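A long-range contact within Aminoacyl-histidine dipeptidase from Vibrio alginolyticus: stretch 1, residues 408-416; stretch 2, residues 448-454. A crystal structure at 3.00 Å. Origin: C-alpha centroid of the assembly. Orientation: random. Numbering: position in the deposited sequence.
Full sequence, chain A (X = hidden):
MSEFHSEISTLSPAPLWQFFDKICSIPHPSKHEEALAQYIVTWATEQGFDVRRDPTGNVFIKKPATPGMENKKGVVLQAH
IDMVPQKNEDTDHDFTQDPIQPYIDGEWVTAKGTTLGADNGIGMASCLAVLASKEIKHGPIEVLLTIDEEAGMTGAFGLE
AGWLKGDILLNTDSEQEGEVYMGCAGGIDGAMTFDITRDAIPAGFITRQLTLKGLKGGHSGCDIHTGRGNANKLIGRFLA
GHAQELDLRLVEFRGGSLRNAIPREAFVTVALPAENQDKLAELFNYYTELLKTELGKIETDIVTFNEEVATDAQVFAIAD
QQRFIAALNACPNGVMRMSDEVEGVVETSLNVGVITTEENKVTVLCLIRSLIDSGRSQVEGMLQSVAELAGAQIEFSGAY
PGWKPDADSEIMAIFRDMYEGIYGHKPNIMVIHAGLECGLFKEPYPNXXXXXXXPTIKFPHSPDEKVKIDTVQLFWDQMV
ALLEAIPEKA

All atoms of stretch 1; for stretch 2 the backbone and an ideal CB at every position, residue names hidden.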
# COMPACT_ATOMS: atom_id res chain seq x y z
N ASP A 408 -0.63 -10.69 -20.59
CA ASP A 408 -1.23 -10.35 -21.87
C ASP A 408 -2.76 -10.48 -21.89
O ASP A 408 -3.35 -11.01 -22.84
CB ASP A 408 -0.58 -11.09 -23.06
CG ASP A 408 -0.14 -10.12 -24.15
OD1 ASP A 408 0.24 -8.97 -23.82
OD2 ASP A 408 -0.15 -10.51 -25.35
N SER A 409 -3.38 -10.00 -20.82
CA SER A 409 -4.79 -9.66 -20.84
C SER A 409 -4.96 -8.70 -22.01
O SER A 409 -3.98 -8.03 -22.42
CB SER A 409 -5.21 -8.99 -19.53
OG SER A 409 -4.65 -7.69 -19.41
N GLU A 410 -6.18 -8.64 -22.54
CA GLU A 410 -6.55 -7.72 -23.63
C GLU A 410 -6.01 -6.29 -23.50
O GLU A 410 -5.30 -5.78 -24.39
CB GLU A 410 -8.08 -7.55 -23.66
CG GLU A 410 -8.90 -8.83 -23.86
CD GLU A 410 -10.40 -8.55 -23.95
OE1 GLU A 410 -10.98 -7.98 -22.99
OE2 GLU A 410 -11.01 -8.91 -24.99
N ILE A 411 -6.33 -5.69 -22.35
CA ILE A 411 -6.15 -4.26 -22.08
C ILE A 411 -4.69 -3.96 -21.74
O ILE A 411 -4.14 -2.96 -22.19
CB ILE A 411 -7.17 -3.71 -21.02
CG1 ILE A 411 -7.56 -2.25 -21.30
CG2 ILE A 411 -6.77 -4.04 -19.57
CD1 ILE A 411 -6.43 -1.22 -21.14
N MET A 412 -4.04 -4.82 -20.97
CA MET A 412 -2.63 -4.65 -20.73
C MET A 412 -1.88 -4.66 -22.05
O MET A 412 -1.01 -3.81 -22.28
CB MET A 412 -2.09 -5.75 -19.81
CG MET A 412 -0.73 -5.41 -19.17
SD MET A 412 -0.57 -3.67 -18.62
CE MET A 412 -2.07 -3.44 -17.65
N ALA A 413 -2.24 -5.61 -22.92
CA ALA A 413 -1.58 -5.80 -24.21
C ALA A 413 -1.75 -4.56 -25.05
O ALA A 413 -0.77 -4.00 -25.58
CB ALA A 413 -2.17 -7.00 -24.93
N ILE A 414 -3.00 -4.12 -25.16
CA ILE A 414 -3.34 -2.92 -25.90
C ILE A 414 -2.54 -1.75 -25.38
O ILE A 414 -1.69 -1.22 -26.09
CB ILE A 414 -4.83 -2.62 -25.81
CG1 ILE A 414 -5.57 -3.66 -26.63
CG2 ILE A 414 -5.12 -1.24 -26.33
CD1 ILE A 414 -5.28 -3.74 -28.16
N PHE A 415 -2.79 -1.38 -24.12
CA PHE A 415 -2.11 -0.28 -23.50
C PHE A 415 -0.64 -0.33 -23.85
O PHE A 415 -0.05 0.66 -24.25
CB PHE A 415 -2.29 -0.34 -21.99
CG PHE A 415 -1.71 0.84 -21.27
CD1 PHE A 415 -0.34 0.98 -21.12
CD2 PHE A 415 -2.54 1.81 -20.74
CE1 PHE A 415 0.19 2.06 -20.48
CE2 PHE A 415 -2.02 2.90 -20.08
CZ PHE A 415 -0.65 3.03 -19.95
N ARG A 416 -0.05 -1.51 -23.70
CA ARG A 416 1.37 -1.69 -23.92
C ARG A 416 1.71 -1.31 -25.36
O ARG A 416 2.70 -0.59 -25.61
CB ARG A 416 1.75 -3.15 -23.66
CG ARG A 416 3.19 -3.35 -23.28
CD ARG A 416 3.37 -4.71 -22.63
NE ARG A 416 4.55 -4.70 -21.75
CZ ARG A 416 4.99 -5.74 -21.05
NH1 ARG A 416 6.07 -5.60 -20.29
NH2 ARG A 416 4.37 -6.92 -21.11
N UNK A 448 -13.69 -8.69 -14.63
CA UNK A 448 -13.02 -7.49 -15.12
C UNK A 448 -11.53 -7.46 -14.88
O UNK A 448 -11.08 -7.59 -13.74
CB UNK A 448 -13.65 -6.25 -14.47
N UNK A 449 -10.78 -7.28 -15.95
CA UNK A 449 -9.36 -6.95 -15.84
C UNK A 449 -9.29 -5.44 -15.89
O UNK A 449 -10.31 -4.78 -16.12
CB UNK A 449 -8.52 -7.60 -16.94
N UNK A 450 -8.09 -4.89 -15.71
CA UNK A 450 -7.95 -3.45 -15.58
C UNK A 450 -6.52 -2.94 -15.57
O UNK A 450 -5.56 -3.71 -15.64
CB UNK A 450 -8.64 -2.99 -14.30
N UNK A 451 -6.42 -1.62 -15.52
CA UNK A 451 -5.15 -0.92 -15.58
C UNK A 451 -5.25 0.31 -14.72
O UNK A 451 -6.33 0.84 -14.49
CB UNK A 451 -4.77 -0.56 -17.02
N UNK A 452 -4.10 0.77 -14.26
CA UNK A 452 -3.99 1.96 -13.48
C UNK A 452 -2.75 2.72 -13.93
O UNK A 452 -1.64 2.24 -13.81
CB UNK A 452 -3.94 1.63 -11.99
N UNK A 453 -2.97 3.92 -14.45
CA UNK A 453 -1.90 4.84 -14.84
C UNK A 453 -2.44 6.28 -14.72
O UNK A 453 -3.66 6.50 -14.80
CB UNK A 453 -1.41 4.55 -16.26
N UNK A 454 -1.53 7.24 -14.57
CA UNK A 454 -1.90 8.65 -14.55
C UNK A 454 -0.75 9.61 -14.76
O UNK A 454 0.36 9.18 -15.03
CB UNK A 454 -2.58 8.98 -13.22

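Position 448 has an extended backbone, and its ideal CB has no atom of stretch 1 within 5.5 Å, so stretch 1 cannot select among side chains here. The deposited residue is Met 448, which makes no contact with the helix segment.

At position 449 the CA-to-CB bond points toward stretch 1, and the ideal CB lies 4.4 Å from Ser 409 CB and 4.8 Å from Ile 411 CG2. This is the start of the helix, where the first backbone NH groups of the helix and the hydroxyl of Ser 409 offer a polar setting beside an aliphatic one. A short polar or acidic side chain would suit it, as might a small aliphatic one. The residue is Asp 449. Its carboxylate reaches the helix start: OD2 is 3.7 Å from Ser 409 OG and 4.3 Å from Glu 410 N, too far for hydrogen bonds, and 3.1 Å from Ile 411 CG2, a tight contact. A negative charge suits the positive end of the helix dipole, but the cap itself belongs to Ser 409, whose OG accepts a weak bond from Met 412 N at 3.3 Å.

Position 450 turns its CB away, so stretch 1 leaves the choice open. It is Met 450; its backbone O, rather than its side chain, approaches the helix, 4.0 Å from Met 412 CE.

Position 451 points toward stretch 1. Its ideal CB is 4.0 Å from Met 412 CE, 4.5 Å from Ile 411 CD1 and 4.9 Å from Phe 415 CD2: an apolar site with little depth. Valine, alanine or perhaps isoleucine would suit it, while a charge would find no partner among these three side chains. Val 451 fills it with two short branches. CG2 meets Ile 411 CD1 at 3.3 Å; CG1 lies 3.5 Å from Met 412 CE and packs over one face of the Phe 415 ring, 4.2 Å from CD2.

Position 452 points away and could take many residues. Ser 452 makes no contact with stretch 1.

At position 453 the CB points toward stretch 1, and the ideal CB is 4.1 Å from Phe 415 CZ. The tip of an aromatic ring invites an aliphatic or aromatic partner. Phe 453 offers a ring face to the edge of Phe 415: the centroids are 5.4 Å apart, the planes 66° apart, and Phe 415 CE2 is 3.8 Å from Phe 453 CG.

Position 454 is beyond reach of stretch 1, which sets no preference. Gly 454 has no side chain to add.

Stretch 2, residues 448-454: MDMVSFG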
# COMPACT_ATOMS: atom_id res chain seq x y z
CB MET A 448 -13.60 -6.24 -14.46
CG MET A 448 -14.88 -5.77 -15.09
SD MET A 448 -14.78 -4.00 -15.23
CE MET A 448 -14.98 -3.50 -13.51
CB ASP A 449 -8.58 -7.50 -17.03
CG ASP A 449 -9.07 -6.91 -18.36
OD1 ASP A 449 -10.29 -6.59 -18.45
OD2 ASP A 449 -8.22 -6.78 -19.30
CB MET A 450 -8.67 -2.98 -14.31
CG MET A 450 -8.39 -3.77 -13.06
SD MET A 450 -9.62 -3.44 -11.79
CE MET A 450 -11.05 -4.26 -12.52
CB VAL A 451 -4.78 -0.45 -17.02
CG1 VAL A 451 -3.29 -0.24 -17.13
CG2 VAL A 451 -5.19 -1.44 -18.05
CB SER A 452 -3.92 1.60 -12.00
OG SER A 452 -3.05 2.48 -11.28
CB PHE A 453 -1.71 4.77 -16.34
CG PHE A 453 -2.95 5.12 -17.10
CD1 PHE A 453 -4.10 4.34 -16.99
CD2 PHE A 453 -3.00 6.25 -17.89
CE1 PHE A 453 -5.27 4.67 -17.67
CE2 PHE A 453 -4.16 6.59 -18.58
CZ PHE A 453 -5.30 5.80 -18.47
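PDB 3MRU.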